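Local coordinates for hypothetical membrane protein (Corynebacterium glutamicum, PDB 6JSB) that binds heme and probably passes it along the heme-uptake machinery of the corynebacterial cell surface, at residues G67-N81 with N94-F108. Sequence-based numbering, arbitrary orientation. Where two conformers were deposited one is given.
Sequences GAVKLGGGVHWTGHN and NFILDLDFSNPTVKF. With HEM (protoporphyrin IX containing Fe), chain C.
Phe95 lies clamped between Thr78 and Asn81: Thr78 CB sits over the centre of one face, 3.6 Å from CG of Phe95, and Asn81 ND2 covers the opposite face, 3.4 Å from CE1 of Phe95. Asn81 ND2 bonds to Ala91 O and OD1 accepts from Tyr83 N, so the amide is held at both ends over the ring. On the same side of the sheet, the His76 ring reaches diagonally across to Asp98, NE2 giving OD1 a 2.7 Å hydrogen bond. His76 CG stands anti to the backbone N (chi1 -174°), swinging the imidazole over the neighbouring strand; Asp98 OD1 lies in the ring plane but is itself met from above its carboxylate plane.

The other side is largely apolar along Val75, Trp77, Leu99 and Phe101. Trp77 is wedged between Val75 CG1 on one face and Leu99 CD2 on the other, while its CH2 abuts Phe101 CD2 at 3.7 Å, the two rings steeply inclined; its NE1 bonds to Asn21. Where the ladder breaks at Gly72 and Gly73, water 2 joins Gly73 N to Asn103 OD1. Past the break, Lys70 NZ bonds to Thr105 OG1, which Gln138 also engages, and the Phe108 ring lies over Gly67.

Near the heme, a classic beta bulge sets Ile96 and Leu97 together opposite Gly79. Leu97 CD1 packs 3.6 Å from heme C4C, and the His80 ring lies face-on against the porphyrin, its NE2 hydrogen-bonded to Tyr23, the axial iron ligand. Two antiparallel ladders, offset by one residue, thus form a long bent hairpin in the HtaA domain, its tip lining the heme pocket.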
ATOM      1  N   GLY A  67       5.807 -18.417  -4.998  1.00 27.98           N
ATOM      2  CA  GLY A  67       4.486 -17.851  -4.792  1.00 26.05           C
ATOM      3  C   GLY A  67       4.418 -16.480  -4.149  1.00 24.64           C
ATOM      4  O   GLY A  67       3.315 -16.068  -3.767  1.00 22.21           O
ATOM      5  N   ALA A  68       5.532 -15.726  -4.080  1.00 22.34           N
ATOM      6  CA  ALA A  68       5.388 -14.373  -3.525  1.00 20.02           C
ATOM      7  C   ALA A  68       6.479 -13.442  -4.012  1.00 20.15           C
ATOM      8  O   ALA A  68       7.635 -13.854  -4.138  1.00 21.21           O
ATOM      9  CB  ALA A  68       5.437 -14.395  -1.978  1.00 23.56           C
ATOM     10  N   VAL A  69       6.122 -12.162  -4.227  1.00 18.42           N
ATOM     11  CA  VAL A  69       7.109 -11.104  -4.461  1.00 15.04           C
ATOM     12  C   VAL A  69       7.033 -10.213  -3.234  1.00 18.34           C
ATOM     13  O   VAL A  69       5.954  -9.701  -2.915  1.00 22.05           O
ATOM     14  CB  VAL A  69       6.785 -10.297  -5.732  1.00 18.74           C
ATOM     15  CG1 VAL A  69       7.825  -9.145  -5.979  1.00 23.88           C
ATOM     16  CG2 VAL A  69       6.721 -11.280  -6.955  1.00 21.44           C
ATOM     17  N   LYS A  70       8.166 -10.022  -2.553  1.00 19.66           N
ATOM     18  CA  LYS A  70       8.238  -9.253  -1.303  1.00 19.92           C
ATOM     19  C   LYS A  70       8.668  -7.842  -1.674  1.00 20.20           C
ATOM     20  O   LYS A  70       9.679  -7.669  -2.359  1.00 22.72           O
ATOM     21  CB  LYS A  70       9.264  -9.877  -0.338  1.00 19.27           C
ATOM     22  CG  LYS A  70       9.103 -11.391  -0.154  1.00 29.57           C
ATOM     23  CD  LYS A  70       7.918 -11.712   0.684  1.00 41.16           C
ATOM     24  CE  LYS A  70       8.146 -11.407   2.147  1.00 45.10           C
ATOM     25  NZ  LYS A  70       6.846 -11.694   2.800  1.00 46.02           N
ATOM     26  N   LEU A  71       7.882  -6.850  -1.276  0.61 17.59           N
ATOM     27  CA  LEU A  71       8.220  -5.439  -1.466  0.61 18.20           C
ATOM     28  C   LEU A  71       8.647  -4.812  -0.135  0.61 19.60           C
ATOM     29  O   LEU A  71       8.323  -5.298   0.952  0.61 20.31           O
ATOM     30  CB  LEU A  71       7.019  -4.656  -2.034  0.61 18.85           C
ATOM     31  CG  LEU A  71       6.333  -5.237  -3.293  0.61 20.13           C
ATOM     32  CD1 LEU A  71       5.059  -4.524  -3.673  0.61 18.70           C
ATOM     33  CD2 LEU A  71       7.301  -5.313  -4.484  0.61 21.66           C
ATOM     34  N   GLY A  72       9.396  -3.711  -0.227  1.00 20.18           N
ATOM     35  CA  GLY A  72       9.728  -2.901   0.926  1.00 19.29           C
ATOM     36  C   GLY A  72       9.050  -1.549   0.780  1.00 21.69           C
ATOM     37  O   GLY A  72       8.312  -1.319  -0.174  1.00 23.38           O
ATOM     38  N   GLY A  73       9.295  -0.675   1.757  1.00 19.17           N
ATOM     39  CA  GLY A  73       8.806   0.690   1.642  1.00 18.71           C
ATOM     40  C   GLY A  73       7.607   0.954   2.552  1.00 17.76           C
ATOM     41  O   GLY A  73       6.925   0.040   3.014  1.00 19.69           O
ATOM     42  N   GLY A  74       7.369   2.236   2.819  1.00 18.38           N
ATOM     43  CA  GLY A  74       6.250   2.639   3.661  1.00 17.21           C
ATOM     44  C   GLY A  74       5.648   3.924   3.139  1.00 15.75           C
ATOM     45  O   GLY A  74       6.346   4.768   2.568  1.00 16.91           O
ATOM     46  N   VAL A  75       4.334   4.064   3.343  1.00 15.43           N
ATOM     47  CA  VAL A  75       3.628   5.317   3.040  1.00 14.23           C
ATOM     48  C   VAL A  75       2.733   5.664   4.224  1.00 15.92           C
ATOM     49  O   VAL A  75       2.064   4.786   4.766  1.00 15.06           O
ATOM     50  CB  VAL A  75       2.781   5.204   1.758  1.00 16.09           C
ATOM     51  CG1 VAL A  75       2.025   6.499   1.543  1.00 15.75           C
ATOM     52  CG2 VAL A  75       3.682   4.880   0.542  1.00 14.55           C
ATOM     53  N   HIS A  76       2.708   6.946   4.613  1.00 14.13           N
ATOM     54  CA  HIS A  76       1.955   7.386   5.799  1.00 15.11           C
ATOM     55  C   HIS A  76       1.036   8.512   5.353  1.00 18.71           C
ATOM     56  O   HIS A  76       1.531   9.530   4.829  1.00 18.48           O
ATOM     57  CB  HIS A  76       2.945   7.912   6.854  1.00 15.57           C
ATOM     58  CG  HIS A  76       2.329   8.268   8.169  1.00 17.80           C
ATOM     59  ND1 HIS A  76       2.913   9.195   9.010  1.00 21.67           N
ATOM     60  CD2 HIS A  76       1.212   7.827   8.794  1.00 18.50           C
ATOM     61  CE1 HIS A  76       2.174   9.310  10.108  1.00 23.25           C
ATOM     62  NE2 HIS A  76       1.143   8.484  10.014  1.00 20.48           N
ATOM     63  N   TRP A  77      -0.274   8.377   5.587  1.00 14.63           N
ATOM     64  CA  TRP A  77      -1.236   9.443   5.288  1.00 13.21           C
ATOM     65  C   TRP A  77      -1.792  10.014   6.595  1.00 17.68           C
ATOM     66  O   TRP A  77      -2.143   9.247   7.510  1.00 16.03           O
ATOM     67  CB  TRP A  77      -2.440   8.907   4.528  1.00 15.77           C
ATOM     68  CG  TRP A  77      -2.209   8.317   3.156  1.00 15.12           C
ATOM     69  CD1 TRP A  77      -2.548   8.914   1.956  1.00 15.90           C
ATOM     70  CD2 TRP A  77      -1.760   6.986   2.835  1.00 13.90           C
ATOM     71  NE1 TRP A  77      -2.283   8.052   0.913  1.00 14.77           N
ATOM     72  CE2 TRP A  77      -1.772   6.869   1.430  1.00 16.49           C
ATOM     73  CE3 TRP A  77      -1.294   5.892   3.616  1.00 16.71           C
ATOM     74  CZ2 TRP A  77      -1.399   5.676   0.769  1.00 17.33           C
ATOM     75  CZ3 TRP A  77      -0.921   4.729   2.982  1.00 16.10           C
ATOM     76  CH2 TRP A  77      -0.955   4.625   1.556  1.00 14.29           C
ATOM     77  N   THR A  78      -1.943  11.339   6.663  1.00 17.09           N
ATOM     78  CA  THR A  78      -2.493  11.950   7.876  1.00 17.85           C
ATOM     79  C   THR A  78      -3.457  13.062   7.473  1.00 16.57           C
ATOM     80  O   THR A  78      -3.139  13.896   6.621  1.00 16.62           O
ATOM     81  CB  THR A  78      -1.384  12.559   8.769  1.00 17.74           C
ATOM     82  OG1 THR A  78      -0.396  13.217   7.982  1.00 19.23           O
ATOM     83  CG2 THR A  78      -0.650  11.430   9.556  1.00 18.03           C
ATOM     84  N   GLY A  79      -4.621  13.085   8.113  1.00 16.13           N
ATOM     85  CA  GLY A  79      -5.573  14.174   7.918  1.00 17.59           C
ATOM     86  C   GLY A  79      -6.570  14.296   9.069  1.00 18.97           C
ATOM     87  O   GLY A  79      -6.515  13.568  10.065  1.00 17.64           O
ATOM     88  N   HIS A  80      -7.458  15.290   8.963  1.00 18.20           N
ATOM     89  CA  HIS A  80      -8.488  15.520   9.979  1.00 18.46           C
ATOM     90  C   HIS A  80      -7.873  15.701  11.371  1.00 20.05           C
ATOM     91  O   HIS A  80      -8.281  15.075  12.334  1.00 19.55           O
ATOM     92  CB  HIS A  80      -9.552  14.380  10.003  1.00 16.78           C
ATOM     93  CG  HIS A  80     -10.287  14.235   8.701  1.00 19.67           C
ATOM     94  ND1 HIS A  80     -11.325  15.073   8.332  1.00 20.50           N
ATOM     95  CD2 HIS A  80     -10.151  13.318   7.700  1.00 20.40           C
ATOM     96  CE1 HIS A  80     -11.759  14.698   7.126  1.00 20.28           C
ATOM     97  NE2 HIS A  80     -11.067  13.638   6.732  1.00 20.31           N
ATOM     98  N   ASN A  81      -6.977  16.667  11.486  1.00 18.91           N
ATOM     99  CA  ASN A  81      -6.325  16.893  12.767  1.00 21.51           C
ATOM    100  C   ASN A  81      -7.258  17.552  13.778  1.00 22.51           C
ATOM    101  O   ASN A  81      -7.718  18.677  13.587  1.00 23.65           O
ATOM    102  CB  ASN A  81      -5.076  17.751  12.620  1.00 21.93           C
ATOM    103  CG  ASN A  81      -4.183  17.594  13.836  1.00 22.56           C
ATOM    104  OD1 ASN A  81      -4.577  18.001  14.942  1.00 25.97           O
ATOM    105  ND2 ASN A  81      -3.042  16.949  13.678  1.00 20.69           N
ATOM    106  N   ASN A  94      -2.666  13.791  16.907  1.00 21.42           N
ATOM    107  CA  ASN A  94      -4.084  14.132  16.904  1.00 19.32           C
ATOM    108  C   ASN A  94      -4.735  14.063  15.525  1.00 18.49           C
ATOM    109  O   ASN A  94      -5.816  14.642  15.340  1.00 21.87           O
ATOM    110  CB  ASN A  94      -4.293  15.517  17.538  1.00 20.16           C
ATOM    111  CG  ASN A  94      -4.246  15.436  19.063  1.00 27.71           C
ATOM    112  OD1 ASN A  94      -5.221  15.036  19.666  1.00 27.12           O
ATOM    113  ND2 ASN A  94      -3.102  15.735  19.672  1.00 24.67           N
ATOM    114  N   PHE A  95      -4.148  13.343  14.553  1.00 17.75           N
ATOM    115  CA  PHE A  95      -4.802  13.165  13.262  1.00 19.20           C
ATOM    116  C   PHE A  95      -5.882  12.082  13.393  1.00 20.39           C
ATOM    117  O   PHE A  95      -5.589  10.927  13.732  1.00 20.21           O
ATOM    118  CB  PHE A  95      -3.779  12.766  12.203  1.00 18.66           C
ATOM    119  CG  PHE A  95      -2.910  13.901  11.759  1.00 17.57           C
ATOM    120  CD1 PHE A  95      -3.432  14.874  10.950  1.00 17.52           C
ATOM    121  CD2 PHE A  95      -1.568  13.967  12.154  1.00 16.95           C
ATOM    122  CE1 PHE A  95      -2.594  15.913  10.484  1.00 20.33           C
ATOM    123  CE2 PHE A  95      -0.727  15.020  11.720  1.00 20.02           C
ATOM    124  CZ  PHE A  95      -1.266  15.990  10.883  1.00 20.94           C
ATOM    125  N   ILE A  96      -7.133  12.454  13.160  1.00 17.44           N
ATOM    126  CA  ILE A  96      -8.187  11.420  13.233  1.00 19.75           C
ATOM    127  C   ILE A  96      -7.994  10.348  12.177  1.00 19.98           C
ATOM    128  O   ILE A  96      -8.273   9.157  12.423  1.00 18.50           O
ATOM    129  CB  ILE A  96      -9.569  12.081  13.135  1.00 18.05           C
ATOM    130  CG1 ILE A  96      -9.773  12.889  14.444  1.00 19.52           C
ATOM    131  CG2 ILE A  96     -10.626  10.993  12.989  1.00 21.23           C
ATOM    132  CD1 ILE A  96     -11.011  13.831  14.409  1.00 23.73           C
ATOM    133  N   LEU A  97      -7.569  10.733  10.970  1.00 17.10           N
ATOM    134  CA  LEU A  97      -7.215   9.799   9.922  1.00 14.75           C
ATOM    135  C   LEU A  97      -5.694   9.669   9.983  1.00 17.17           C
ATOM    136  O   LEU A  97      -4.948  10.657   9.803  1.00 16.51           O
ATOM    137  CB  LEU A  97      -7.711  10.280   8.549  1.00 15.67           C
ATOM    138  CG  LEU A  97      -7.545   9.276   7.409  1.00 16.23           C
ATOM    139  CD1 LEU A  97      -8.379   9.855   6.264  1.00 14.43           C
ATOM    140  CD2 LEU A  97      -6.057   9.130   6.986  1.00 16.53           C
ATOM    141  N   ASP A  98      -5.213   8.471  10.316  1.00 16.99           N
ATOM    142  CA  ASP A  98      -3.764   8.289  10.443  1.00 14.86           C
ATOM    143  C   ASP A  98      -3.484   6.849  10.031  1.00 16.95           C
ATOM    144  O   ASP A  98      -3.780   5.914  10.782  1.00 17.59           O
ATOM    145  CB  ASP A  98      -3.311   8.584  11.883  1.00 18.16           C
ATOM    146  CG  ASP A  98      -1.801   8.644  12.037  1.00 19.49           C
ATOM    147  OD1 ASP A  98      -1.084   7.878  11.354  1.00 21.46           O
ATOM    148  OD2 ASP A  98      -1.298   9.431  12.910  1.00 20.34           O
ATOM    149  N   LEU A  99      -2.988   6.699   8.814  1.00 15.27           N
ATOM    150  CA  LEU A  99      -2.929   5.408   8.110  1.00 14.38           C
ATOM    151  C   LEU A  99      -1.510   5.163   7.597  1.00 15.72           C
ATOM    152  O   LEU A  99      -0.889   6.058   7.013  1.00 15.39           O
ATOM    153  CB  LEU A  99      -3.887   5.456   6.897  1.00 14.47           C
ATOM    154  CG  LEU A  99      -3.759   4.293   5.902  1.00 15.02           C
ATOM    155  CD1 LEU A  99      -4.187   2.935   6.487  1.00 15.06           C
ATOM    156  CD2 LEU A  99      -4.663   4.600   4.684  1.00 16.17           C
ATOM    157  N   ASP A 100      -0.988   3.963   7.800  1.00 15.46           N
ATOM    158  CA  ASP A 100       0.357   3.654   7.338  1.00 15.27           C
ATOM    159  C   ASP A 100       0.334   2.273   6.715  1.00 15.12           C
ATOM    160  O   ASP A 100      -0.207   1.340   7.330  1.00 16.99           O
ATOM    161  CB  ASP A 100       1.331   3.665   8.499  1.00 15.94           C
ATOM    162  CG  ASP A 100       2.753   3.628   8.040  1.00 22.19           C
ATOM    163  OD1 ASP A 100       3.417   4.706   7.967  1.00 22.05           O
ATOM    164  OD2 ASP A 100       3.262   2.516   7.772  1.00 23.04           O
ATOM    165  N   PHE A 101       0.845   2.135   5.481  1.00 14.65           N
ATOM    166  CA  PHE A 101       1.021   0.840   4.829  1.00 15.98           C
ATOM    167  C   PHE A 101       2.508   0.614   4.621  1.00 18.18           C
ATOM    168  O   PHE A 101       3.183   1.492   4.093  1.00 18.30           O
ATOM    169  CB  PHE A 101       0.344   0.795   3.448  1.00 14.86           C
ATOM    170  CG  PHE A 101      -1.167   0.713   3.465  1.00 14.50           C
ATOM    171  CD1 PHE A 101      -1.832   0.035   4.451  1.00 17.13           C
ATOM    172  CD2 PHE A 101      -1.914   1.164   2.406  1.00 20.21           C
ATOM    173  CE1 PHE A 101      -3.249  -0.130   4.403  1.00 21.67           C
ATOM    174  CE2 PHE A 101      -3.338   1.046   2.389  1.00 20.15           C
ATOM    175  CZ  PHE A 101      -3.989   0.401   3.394  1.00 19.19           C
ATOM    176  N   SER A 102       2.998  -0.597   4.925  1.00 16.51           N
ATOM    177  CA  SER A 102       4.425  -0.804   4.679  1.00 17.45           C
ATOM    178  C   SER A 102       4.673  -2.269   4.332  1.00 20.02           C
ATOM    179  O   SER A 102       3.833  -3.137   4.573  1.00 16.42           O
ATOM    180  CB  SER A 102       5.278  -0.348   5.853  1.00 19.33           C
ATOM    181  OG  SER A 102       4.995  -1.112   7.009  1.00 18.72           O
ATOM    182  N   ASN A 103       5.836  -2.530   3.715  1.00 18.53           N
ATOM    183  CA  ASN A 103       6.239  -3.877   3.323  1.00 18.18           C
ATOM    184  C   ASN A 103       5.162  -4.728   2.628  1.00 17.54           C
ATOM    185  O   ASN A 103       4.874  -5.837   3.060  1.00 20.37           O
ATOM    186  CB  ASN A 103       6.746  -4.633   4.552  1.00 20.84           C
ATOM    187  CG  ASN A 103       7.879  -3.938   5.193  1.00 28.26           C
ATOM    188  OD1 ASN A 103       8.861  -3.581   4.518  1.00 28.22           O
ATOM    189  ND2 ASN A 103       7.746  -3.671   6.491  1.00 32.13           N
ATOM    190  N   PRO A 104       4.591  -4.246   1.544  1.00 17.26           N
ATOM    191  CA  PRO A 104       3.586  -5.071   0.858  1.00 17.82           C
ATOM    192  C   PRO A 104       4.197  -6.331   0.275  1.00 21.81           C
ATOM    193  O   PRO A 104       5.366  -6.367  -0.122  1.00 20.19           O
ATOM    194  CB  PRO A 104       3.039  -4.184  -0.248  1.00 21.02           C
ATOM    195  CG  PRO A 104       3.902  -2.889  -0.276  1.00 22.37           C
ATOM    196  CD  PRO A 104       4.888  -2.954   0.858  1.00 19.21           C
ATOM    197  N   THR A 105       3.395  -7.381   0.280  1.00 16.90           N
ATOM    198  CA  THR A 105       3.801  -8.648  -0.335  1.00 18.88           C
ATOM    199  C   THR A 105       2.729  -9.009  -1.354  1.00 18.02           C
ATOM    200  O   THR A 105       1.541  -8.992  -1.026  1.00 19.73           O
ATOM    201  CB  THR A 105       3.953  -9.757   0.724  1.00 21.85           C
ATOM    202  OG1 THR A 105       5.065  -9.438   1.601  1.00 23.71           O
ATOM    203  CG2 THR A 105       4.228 -11.113   0.061  1.00 20.93           C
ATOM    204  N   VAL A 106       3.137  -9.420  -2.564  1.00 16.53           N
ATOM    205  CA  VAL A 106       2.185  -9.917  -3.555  1.00 17.63           C
ATOM    206  C   VAL A 106       2.271 -11.439  -3.563  1.00 19.38           C
ATOM    207  O   VAL A 106       3.263 -12.000  -4.041  1.00 20.24           O
ATOM    208  CB  VAL A 106       2.494  -9.327  -4.927  1.00 17.92           C
ATOM    209  CG1 VAL A 106       1.565  -9.938  -5.932  1.00 21.42           C
ATOM    210  CG2 VAL A 106       2.367  -7.785  -4.883  1.00 21.51           C
ATOM    211  N   LYS A 107       1.276 -12.109  -2.985  1.00 16.23           N
ATOM    212  CA  LYS A 107       1.198 -13.569  -3.077  1.00 15.69           C
ATOM    213  C   LYS A 107       0.499 -13.874  -4.387  1.00 24.10           C
ATOM    214  O   LYS A 107      -0.327 -13.074  -4.856  1.00 24.89           O
ATOM    215  CB  LYS A 107       0.384 -14.123  -1.907  1.00 19.04           C
ATOM    216  CG  LYS A 107       1.069 -13.897  -0.583  1.00 26.45           C
ATOM    217  CD  LYS A 107       1.174 -15.214   0.155  1.00 48.04           C
ATOM    218  CE  LYS A 107      -0.199 -15.858   0.246  1.00 55.82           C
ATOM    219  NZ  LYS A 107      -0.145 -17.239   0.800  1.00 61.64           N
ATOM    220  N   PHE A 108       0.923 -14.945  -5.063  1.00 19.94           N
ATOM    221  CA  PHE A 108       0.278 -15.237  -6.331  1.00 17.87           C
ATOM    222  C   PHE A 108       0.228 -16.745  -6.560  1.00 22.11           C
ATOM    223  O   PHE A 108       1.014 -17.535  -6.022  1.00 20.73           O
ATOM    224  CB  PHE A 108       1.019 -14.545  -7.529  1.00 18.73           C
ATOM    225  CG  PHE A 108       2.407 -15.006  -7.700  1.00 20.82           C
ATOM    226  CD1 PHE A 108       2.672 -16.186  -8.429  1.00 23.59           C
ATOM    227  CD2 PHE A 108       3.466 -14.345  -7.078  1.00 21.00           C
ATOM    228  CE1 PHE A 108       3.966 -16.640  -8.546  1.00 28.38           C
ATOM    229  CE2 PHE A 108       4.786 -14.796  -7.206  1.00 22.99           C
ATOM    230  CZ  PHE A 108       5.016 -15.958  -7.965  1.00 25.02           C
TER
HETATM  231  CHA HEM C 301     -14.120  10.047   2.335  0.56 20.76           C
HETATM  232  CHB HEM C 301     -14.840  13.139   5.998  0.56 17.18           C
HETATM  233  CHC HEM C 301     -12.246  10.169   8.888  0.56 19.21           C
HETATM  234  CHD HEM C 301     -11.252   7.239   5.090  0.56 17.66           C
HETATM  235  C1A HEM C 301     -14.592  11.085   3.114  0.56 19.45           C
HETATM  236  C2A HEM C 301     -15.571  12.050   2.649  0.56 20.85           C
HETATM  237  C3A HEM C 301     -15.788  12.940   3.646  0.56 21.53           C
HETATM  238  C4A HEM C 301     -14.941  12.525   4.764  0.56 18.33           C
HETATM  239  CMA HEM C 301     -16.746  14.170   3.639  0.56 20.53           C
HETATM  240  CAA HEM C 301     -16.223  12.007   1.251  0.56 26.24           C
HETATM  241  CBA HEM C 301     -15.453  12.908   0.296  0.56 36.06           C
HETATM  242  CGA HEM C 301     -15.869  12.600  -1.125  0.56 44.38           C
HETATM  243  O1A HEM C 301     -15.417  13.339  -2.043  0.56 44.44           O
HETATM  244  O2A HEM C 301     -16.637  11.605  -1.321  0.56 48.89           O
HETATM  245  C1B HEM C 301     -14.198  12.607   7.082  0.56 18.18           C
HETATM  246  C2B HEM C 301     -14.159  13.211   8.414  0.56 19.98           C
HETATM  247  C3B HEM C 301     -13.453  12.396   9.218  0.56 19.95           C
HETATM  248  C4B HEM C 301     -12.983  11.251   8.427  0.56 19.21           C
HETATM  249  CMB HEM C 301     -14.892  14.543   8.742  0.56 25.18           C
HETATM  250  CAB HEM C 301     -13.101  12.551  10.728  0.56 20.40           C
HETATM  251  CBB HEM C 301     -13.126  13.740  11.336  0.56 26.56           C
HETATM  252  C1C HEM C 301     -11.735   9.117   8.121  0.56 18.55           C
HETATM  253  C2C HEM C 301     -10.886   8.056   8.608  0.56 16.52           C
HETATM  254  C3C HEM C 301     -10.561   7.260   7.561  0.56 16.88           C
HETATM  255  C4C HEM C 301     -11.262   7.767   6.384  0.56 17.57           C
HETATM  256  CMC HEM C 301     -10.332   7.937  10.052  0.56 18.04           C
HETATM  257  CAC HEM C 301      -9.628   6.070   7.696  0.56 17.61           C
HETATM  258  CBC HEM C 301      -8.871   5.740   6.659  0.56 15.58           C
HETATM  259  C1D HEM C 301     -11.964   7.757   4.029  0.56 19.00           C
HETATM  260  C2D HEM C 301     -12.004   7.170   2.709  0.56 16.96           C
HETATM  261  C3D HEM C 301     -12.794   7.929   1.920  0.56 15.96           C
HETATM  262  C4D HEM C 301     -13.266   9.048   2.719  0.56 17.97           C
HETATM  263  CMD HEM C 301     -11.293   5.846   2.357  0.56 16.49           C
HETATM  264  CAD HEM C 301     -13.117   7.661   0.418  0.56 17.49           C
HETATM  265  CBD HEM C 301     -12.128   8.529  -0.403  0.56 18.36           C
HETATM  266  CGD HEM C 301     -12.398   8.246  -1.879  0.56 17.70           C
HETATM  267  O1D HEM C 301     -13.466   8.745  -2.374  0.56 19.42           O
HETATM  268  O2D HEM C 301     -11.549   7.513  -2.497  0.56 17.70           O
HETATM  269  NA  HEM C 301     -14.221  11.377   4.443  0.56 19.58           N
HETATM  270  NB  HEM C 301     -13.443  11.454   7.131  0.56 15.45           N
HETATM  271  NC  HEM C 301     -11.962   8.892   6.760  0.56 19.16           N
HETATM  272  ND  HEM C 301     -12.719   8.897   3.976  0.56 16.82           N
HETATM  273 FE   HEM C 301     -12.829  10.228   5.576  0.56 17.53          FE
HETATM  274  O   HOH W   1       7.331  -7.726   1.993  1.00 23.45           O
HETATM  275  O   HOH W   2      10.434  -1.499   4.262  1.00 29.01           O